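Local atomic coordinates of inositol 2-dehydrogenase/D-chiro-inositol 3-dehydrogenase (Lactobacillus casei, PDB entry 4MIY), a protein that oxidises myo-inositol and D-chiro-inositol to their keto derivatives, using NAD as the hydride acceptor. Residues K119-Q131 with R277-F289. Sequence-based numbering, arbitrary orientation.
Sequences KVIQVGFMRRYDQ and RFIQAYNTEVQEF. With NAD (nicotinamide-adenine-dinucleotide), chain E.
The ring of Tyr129 lies flat on the backbone of helix 279-289, with Glu285 CA set over the ring centre, 3.7 Å from the centroid and 5° off the ring normal. At the far end of the same ring, the hydroxyl OH gives a short hydrogen bond of 2.5 Å to Glu288 OE1, meeting it from above the carboxylate plane. Tyrosine suits the place because its flat face rests on the helix while its phenol still reaches an acid one turn further on. A phenylalanine here would probably still cover Glu285 but leave the Glu288 carboxylate without its hydroxyl partner and freer to turn. Gln280, bent at chi2, uses both ends of its amide: NE2 donates to Tyr129 O at 2.9 Å, and OE1 accepts from Gln131 N at 3.0 Å. Next to it, Asp130 OD1 takes a nearly straight bond (171°) from Arg277 NH1 in a salt bridge, while Asp130 OD2 caps Ile133 N in the following helix. The strand 121-123 is the outermost strand, within this chain, of the parallel Rossmann sheet, and helix 279-289 runs antiparallel to it, so the contact joins the NAD-binding fold to a helix from the C-terminal part of this Gfo/Idh/MocA-type enzyme. Ala281, small enough for the chain to come close, puts CB 3.4 Å from Met126 O. Met126 has its CG between backbone N and carbonyl carbon (chi1 83°), which lays the flexible thioether beside Tyr282 and brings CE into an off-centre CH-pi contact with the Phe278 ring. Both Met126 and Tyr282 belong to the NAD pocket, Tyr282 OH lying 2.7 Å from the nicotinamide amide nitrogen N7N. One water links the buried Glu285 OE1 to Gln122 NE2 and Val123 O, another lies between Glu285 OE2 and Gly124 O, and a separate one joins Gln122 OE1 to Glu288 OE1.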
loop_
_atom_site.group_PDB
_atom_site.type_symbol
_atom_site.label_atom_id
_atom_site.label_comp_id
_atom_site.label_asym_id
_atom_site.label_seq_id
_atom_site.Cartn_x
_atom_site.Cartn_y
_atom_site.Cartn_z
ATOM N N LYS A 119 -4.247 -15.601 -41.960
ATOM C CA LYS A 119 -3.137 -15.281 -41.100
ATOM C C LYS A 119 -2.646 -16.512 -40.354
ATOM O O LYS A 119 -3.434 -17.298 -39.885
ATOM C CB LYS A 119 -3.603 -14.217 -40.138
ATOM C CG LYS A 119 -2.553 -13.546 -39.330
ATOM C CD LYS A 119 -3.190 -12.544 -38.411
ATOM C CE LYS A 119 -3.820 -13.190 -37.226
ATOM N NZ LYS A 119 -4.209 -12.268 -36.191
ATOM N N VAL A 120 -1.338 -16.671 -40.251
ATOM C CA VAL A 120 -0.759 -17.789 -39.547
ATOM C C VAL A 120 0.302 -17.406 -38.528
ATOM O O VAL A 120 0.709 -18.214 -37.776
ATOM C CB VAL A 120 -0.154 -18.839 -40.500
ATOM C CG1 VAL A 120 -1.244 -19.595 -41.197
ATOM C CG2 VAL A 120 0.711 -18.194 -41.511
ATOM N N ILE A 121 0.728 -16.160 -38.541
ATOM C CA ILE A 121 1.824 -15.769 -37.669
ATOM C C ILE A 121 1.366 -15.077 -36.376
ATOM O O ILE A 121 0.592 -14.156 -36.406
ATOM C CB ILE A 121 2.771 -14.823 -38.356
ATOM C CG1 ILE A 121 3.487 -15.516 -39.517
ATOM C CG2 ILE A 121 3.797 -14.300 -37.355
ATOM C CD1 ILE A 121 4.028 -14.551 -40.519
ATOM N N GLN A 122 1.903 -15.583 -35.274
ATOM C CA GLN A 122 1.872 -14.897 -33.997
ATOM C C GLN A 122 3.295 -14.586 -33.533
ATOM O O GLN A 122 4.162 -15.400 -33.619
ATOM C CB GLN A 122 1.135 -15.735 -32.945
ATOM C CG GLN A 122 1.034 -15.055 -31.586
ATOM C CD GLN A 122 0.060 -15.722 -30.675
ATOM O OE1 GLN A 122 -0.809 -16.425 -31.102
ATOM N NE2 GLN A 122 0.226 -15.505 -29.412
ATOM N N VAL A 123 3.493 -13.373 -33.051
ATOM C CA VAL A 123 4.795 -12.938 -32.576
ATOM C C VAL A 123 4.821 -12.890 -31.050
ATOM O O VAL A 123 3.894 -12.443 -30.459
ATOM C CB VAL A 123 5.132 -11.576 -33.119
ATOM C CG1 VAL A 123 6.458 -11.147 -32.640
ATOM C CG2 VAL A 123 5.119 -11.629 -34.612
ATOM N N GLY A 124 5.914 -13.316 -30.454
ATOM C CA GLY A 124 5.984 -13.498 -29.022
ATOM C C GLY A 124 6.060 -12.298 -28.083
ATOM O O GLY A 124 6.825 -12.322 -27.154
ATOM N N PHE A 125 5.245 -11.286 -28.306
ATOM C CA PHE A 125 5.147 -10.186 -27.376
ATOM C C PHE A 125 4.214 -10.528 -26.198
ATOM O O PHE A 125 3.055 -10.241 -26.232
ATOM C CB PHE A 125 4.685 -8.906 -28.075
ATOM C CG PHE A 125 5.677 -8.348 -29.060
ATOM C CD1 PHE A 125 6.895 -7.935 -28.657
ATOM C CD2 PHE A 125 5.356 -8.235 -30.369
ATOM C CE1 PHE A 125 7.805 -7.432 -29.551
ATOM C CE2 PHE A 125 6.258 -7.738 -31.271
ATOM C CZ PHE A 125 7.476 -7.349 -30.851
ATOM N N MET A 126 4.769 -11.087 -25.145
ATOM C CA MET A 126 3.975 -11.622 -24.061
ATOM C C MET A 126 3.338 -10.631 -23.104
ATOM O O MET A 126 2.496 -11.003 -22.376
ATOM C CB MET A 126 4.788 -12.642 -23.255
ATOM C CG MET A 126 5.713 -12.046 -22.205
ATOM S SD MET A 126 7.073 -11.125 -22.945
ATOM C CE MET A 126 7.960 -10.548 -21.492
ATOM N N ARG A 127 3.793 -9.393 -23.107
ATOM C CA ARG A 127 3.274 -8.426 -22.159
ATOM C C ARG A 127 1.784 -8.288 -22.232
ATOM O O ARG A 127 1.161 -8.022 -21.274
ATOM C CB ARG A 127 3.885 -7.064 -22.378
ATOM C CG ARG A 127 5.359 -6.976 -22.099
ATOM C CD ARG A 127 5.628 -6.747 -20.636
ATOM N NE ARG A 127 6.980 -6.301 -20.349
ATOM C CZ ARG A 127 7.358 -5.039 -20.276
ATOM N NH1 ARG A 127 6.509 -4.064 -20.450
ATOM N NH2 ARG A 127 8.603 -4.756 -20.011
ATOM N N ARG A 128 1.243 -8.481 -23.419
ATOM C CA ARG A 128 -0.162 -8.278 -23.648
ATOM C C ARG A 128 -0.964 -9.319 -22.886
ATOM O O ARG A 128 -2.122 -9.139 -22.667
ATOM C CB ARG A 128 -0.490 -8.360 -25.139
ATOM C CG ARG A 128 0.126 -7.307 -25.980
ATOM C CD ARG A 128 -0.496 -7.299 -27.360
ATOM N NE ARG A 128 0.246 -6.503 -28.328
ATOM C CZ ARG A 128 -0.242 -6.117 -29.488
ATOM N NH1 ARG A 128 -1.462 -6.436 -29.831
ATOM N NH2 ARG A 128 0.496 -5.399 -30.296
ATOM N N TYR A 129 -0.299 -10.378 -22.469
ATOM C CA TYR A 129 -0.957 -11.486 -21.804
ATOM C C TYR A 129 -0.804 -11.468 -20.284
ATOM O O TYR A 129 -1.371 -12.258 -19.592
ATOM C CB TYR A 129 -0.442 -12.795 -22.366
ATOM C CG TYR A 129 -0.837 -13.049 -23.812
ATOM C CD1 TYR A 129 -2.011 -13.651 -24.120
ATOM C CD2 TYR A 129 -0.021 -12.679 -24.832
ATOM C CE1 TYR A 129 -2.371 -13.860 -25.404
ATOM C CE2 TYR A 129 -0.359 -12.898 -26.120
ATOM C CZ TYR A 129 -1.529 -13.493 -26.412
ATOM O OH TYR A 129 -1.904 -13.738 -27.696
ATOM N N ASP A 130 -0.001 -10.557 -19.802
ATOM C CA ASP A 130 0.182 -10.428 -18.383
ATOM C C ASP A 130 -1.095 -9.937 -17.745
ATOM O O ASP A 130 -1.688 -9.012 -18.192
ATOM C CB ASP A 130 1.313 -9.472 -18.087
ATOM C CG ASP A 130 1.514 -9.256 -16.611
ATOM O OD1 ASP A 130 2.061 -10.146 -15.988
ATOM O OD2 ASP A 130 1.120 -8.194 -16.128
ATOM N N GLN A 131 -1.508 -10.616 -16.694
ATOM C CA GLN A 131 -2.788 -10.335 -16.079
ATOM C C GLN A 131 -2.954 -8.898 -15.621
ATOM O O GLN A 131 -3.982 -8.328 -15.820
ATOM C CB GLN A 131 -3.081 -11.327 -14.959
ATOM C CG GLN A 131 -3.392 -12.685 -15.527
ATOM C CD GLN A 131 -3.752 -13.753 -14.529
ATOM O OE1 GLN A 131 -4.211 -13.478 -13.446
ATOM N NE2 GLN A 131 -3.600 -14.987 -14.935
ATOM N N ARG A 277 9.002 -13.185 -13.457
ATOM C CA ARG A 277 7.963 -12.157 -13.549
ATOM C C ARG A 277 6.917 -12.453 -14.598
ATOM O O ARG A 277 5.800 -12.187 -14.413
ATOM C CB ARG A 277 8.591 -10.776 -13.796
ATOM C CG ARG A 277 7.618 -9.657 -14.081
ATOM C CD ARG A 277 6.664 -9.337 -12.917
ATOM N NE ARG A 277 5.719 -8.297 -13.258
ATOM C CZ ARG A 277 4.607 -8.510 -13.933
ATOM N NH1 ARG A 277 4.283 -9.721 -14.314
ATOM N NH2 ARG A 277 3.792 -7.526 -14.204
ATOM N N PHE A 278 7.346 -13.041 -15.694
ATOM C CA PHE A 278 6.475 -13.230 -16.843
ATOM C C PHE A 278 6.105 -14.674 -17.156
ATOM O O PHE A 278 5.565 -14.945 -18.172
ATOM C CB PHE A 278 6.971 -12.416 -18.066
ATOM C CG PHE A 278 6.794 -10.928 -17.894
ATOM C CD1 PHE A 278 5.542 -10.384 -17.807
ATOM C CD2 PHE A 278 7.862 -10.080 -17.783
ATOM C CE1 PHE A 278 5.358 -9.060 -17.631
ATOM C CE2 PHE A 278 7.668 -8.761 -17.617
ATOM C CZ PHE A 278 6.421 -8.243 -17.545
ATOM N N ILE A 279 6.344 -15.570 -16.219
ATOM C CA ILE A 279 5.965 -16.970 -16.349
ATOM C C ILE A 279 4.505 -17.114 -16.785
ATOM O O ILE A 279 4.198 -17.836 -17.680
ATOM C CB ILE A 279 6.146 -17.783 -15.036
ATOM C CG1 ILE A 279 7.599 -18.128 -14.763
ATOM C CG2 ILE A 279 5.436 -19.107 -15.135
ATOM C CD1 ILE A 279 7.866 -18.705 -13.376
ATOM N N GLN A 280 3.618 -16.378 -16.129
ATOM C CA GLN A 280 2.208 -16.459 -16.428
ATOM C C GLN A 280 1.913 -15.995 -17.836
ATOM O O GLN A 280 1.193 -16.632 -18.541
ATOM C CB GLN A 280 1.374 -15.663 -15.408
ATOM C CG GLN A 280 -0.075 -15.524 -15.750
ATOM C CD GLN A 280 -0.414 -14.259 -16.494
ATOM O OE1 GLN A 280 -0.125 -13.185 -16.049
ATOM N NE2 GLN A 280 -1.013 -14.408 -17.638
ATOM N N ALA A 281 2.480 -14.878 -18.222
ATOM C CA ALA A 281 2.218 -14.345 -19.541
ATOM C C ALA A 281 2.688 -15.279 -20.640
ATOM O O ALA A 281 2.002 -15.485 -21.584
ATOM C CB ALA A 281 2.817 -12.989 -19.689
ATOM N N TYR A 282 3.848 -15.881 -20.452
ATOM C CA TYR A 282 4.307 -16.857 -21.416
ATOM C C TYR A 282 3.381 -18.045 -21.526
ATOM O O TYR A 282 3.074 -18.483 -22.592
ATOM C CB TYR A 282 5.737 -17.351 -21.133
ATOM C CG TYR A 282 6.833 -16.318 -21.213
ATOM C CD1 TYR A 282 7.056 -15.590 -22.336
ATOM C CD2 TYR A 282 7.701 -16.156 -20.174
ATOM C CE1 TYR A 282 8.068 -14.670 -22.395
ATOM C CE2 TYR A 282 8.696 -15.253 -20.209
ATOM C CZ TYR A 282 8.900 -14.506 -21.319
ATOM O OH TYR A 282 9.933 -13.608 -21.318
ATOM N N ASN A 283 2.930 -18.554 -20.407
ATOM C CA ASN A 283 2.005 -19.643 -20.409
ATOM C C ASN A 283 0.718 -19.268 -21.124
ATOM O O ASN A 283 0.287 -19.977 -21.967
ATOM C CB ASN A 283 1.697 -20.088 -18.996
ATOM C CG ASN A 283 2.810 -20.893 -18.380
ATOM O OD1 ASN A 283 3.688 -21.353 -19.036
ATOM N ND2 ASN A 283 2.761 -21.024 -17.083
ATOM N N THR A 284 0.157 -18.119 -20.806
ATOM C CA THR A 284 -1.090 -17.690 -21.411
ATOM C C THR A 284 -0.999 -17.471 -22.919
ATOM O O THR A 284 -1.860 -17.869 -23.657
ATOM C CB THR A 284 -1.634 -16.449 -20.706
ATOM O OG1 THR A 284 -1.874 -16.766 -19.340
ATOM C CG2 THR A 284 -2.919 -15.999 -21.322
ATOM N N GLU A 285 0.085 -16.868 -23.330
ATOM C CA GLU A 285 0.360 -16.594 -24.712
ATOM C C GLU A 285 0.459 -17.845 -25.568
ATOM O O GLU A 285 -0.161 -17.950 -26.573
ATOM C CB GLU A 285 1.639 -15.795 -24.749
ATOM C CG GLU A 285 2.414 -15.847 -25.964
ATOM C CD GLU A 285 3.797 -15.194 -25.847
ATOM O OE1 GLU A 285 3.912 -14.111 -26.351
ATOM O OE2 GLU A 285 4.721 -15.787 -25.317
ATOM N N VAL A 286 1.216 -18.804 -25.112
ATOM C CA VAL A 286 1.400 -20.030 -25.825
ATOM C C VAL A 286 0.158 -20.915 -25.787
ATOM O O VAL A 286 -0.178 -21.539 -26.757
ATOM C CB VAL A 286 2.634 -20.768 -25.312
ATOM C CG1 VAL A 286 2.765 -22.075 -25.981
ATOM C CG2 VAL A 286 3.834 -19.955 -25.557
ATOM N N GLN A 287 -0.564 -20.916 -24.682
ATOM C CA GLN A 287 -1.766 -21.692 -24.628
ATOM C C GLN A 287 -2.790 -21.163 -25.595
ATOM O O GLN A 287 -3.496 -21.920 -26.203
ATOM C CB GLN A 287 -2.355 -21.701 -23.237
ATOM C CG GLN A 287 -3.539 -22.629 -23.082
ATOM C CD GLN A 287 -3.168 -24.081 -23.185
ATOM O OE1 GLN A 287 -2.596 -24.648 -22.299
ATOM N NE2 GLN A 287 -3.531 -24.679 -24.280
ATOM N N GLU A 288 -2.872 -19.857 -25.741
ATOM C CA GLU A 288 -3.807 -19.281 -26.681
ATOM C C GLU A 288 -3.451 -19.653 -28.141
ATOM O O GLU A 288 -4.308 -19.997 -28.911
ATOM C CB GLU A 288 -3.864 -17.773 -26.544
ATOM C CG GLU A 288 -4.934 -17.125 -27.383
ATOM C CD GLU A 288 -4.834 -15.636 -27.391
ATOM O OE1 GLU A 288 -3.990 -15.115 -28.090
ATOM O OE2 GLU A 288 -5.586 -15.010 -26.675
ATOM N N PHE A 289 -2.183 -19.610 -28.482
ATOM C CA PHE A 289 -1.741 -19.984 -29.810
ATOM C C PHE A 289 -2.134 -21.439 -30.098
ATOM O O PHE A 289 -2.721 -21.729 -31.093
ATOM C CB PHE A 289 -0.233 -19.759 -29.945
ATOM C CG PHE A 289 0.334 -20.202 -31.271
ATOM C CD1 PHE A 289 0.199 -19.435 -32.387
ATOM C CD2 PHE A 289 0.966 -21.392 -31.390
ATOM C CE1 PHE A 289 0.694 -19.869 -33.595
ATOM C CE2 PHE A 289 1.460 -21.795 -32.587
ATOM C CZ PHE A 289 1.313 -21.043 -33.668
HETATM P PA NAD E . 19.953 -18.748 -27.338
HETATM O O1A NAD E . 21.157 -18.238 -27.963
HETATM O O2A NAD E . 19.982 -19.445 -26.138
HETATM O O5B NAD E . 19.274 -19.863 -28.235
HETATM C C5B NAD E . 19.074 -19.759 -29.585
HETATM C C4B NAD E . 19.247 -21.142 -30.229
HETATM O O4B NAD E . 19.067 -20.954 -31.607
HETATM C C3B NAD E . 20.661 -21.704 -30.174
HETATM O O3B NAD E . 20.622 -23.006 -29.754
HETATM C C2B NAD E . 21.206 -21.565 -31.568
HETATM O O2B NAD E . 22.141 -22.565 -31.894
HETATM C C1B NAD E . 19.983 -21.738 -32.386
HETATM N N9A NAD E . 20.038 -21.162 -33.711
HETATM C C8A NAD E . 20.586 -20.052 -34.095
HETATM N N7A NAD E . 20.361 -19.793 -35.377
HETATM C C5A NAD E . 19.629 -20.789 -35.837
HETATM C C6A NAD E . 19.049 -21.196 -37.101
HETATM N N6A NAD E . 19.140 -20.485 -38.198
HETATM N N1A NAD E . 18.335 -22.297 -37.102
HETATM C C2A NAD E . 18.184 -23.047 -36.074
HETATM N N3A NAD E . 18.714 -22.765 -34.904
HETATM C C4A NAD E . 19.421 -21.665 -34.741
HETATM O O3 NAD E . 18.979 -17.504 -27.363
HETATM P PN NAD E . 17.507 -17.392 -26.654
HETATM O O1N NAD E . 17.653 -16.641 -25.414
HETATM O O2N NAD E . 16.990 -18.686 -26.402
HETATM O O5D NAD E . 16.705 -16.467 -27.562
HETATM C C5D NAD E . 16.097 -17.002 -28.711
HETATM C C4D NAD E . 15.051 -16.081 -29.246
HETATM O O4D NAD E . 14.069 -15.937 -28.235
HETATM C C3D NAD E . 15.612 -14.734 -29.553
HETATM O O3D NAD E . 14.938 -14.233 -30.664
HETATM C C2D NAD E . 15.238 -13.978 -28.281
HETATM O O2D NAD E . 15.134 -12.647 -28.615
HETATM C C1D NAD E . 13.897 -14.573 -27.955
HETATM N N1N NAD E . 13.524 -14.367 -26.555
HETATM C C2N NAD E . 12.385 -13.747 -26.258
HETATM C C3N NAD E . 11.992 -13.480 -24.963
HETATM C C7N NAD E . 10.681 -12.787 -24.673
HETATM O O7N NAD E . 9.779 -12.797 -25.449
HETATM N N7N NAD E . 10.592 -12.232 -23.533
HETATM C C4N NAD E . 12.803 -13.934 -23.938
HETATM C C5N NAD E . 13.966 -14.582 -24.290
HETATM C C6N NAD E . 14.304 -14.771 -25.604
HETATM O O HOH W 1 2.197 -13.528 -28.539
HETATM O O HOH W 2 -3.494 -16.440 -30.670
HETATM O O HOH W 3 7.047 -14.654 -25.779
HETATM O O HOH W 4 3.201 -12.593 -16.206
#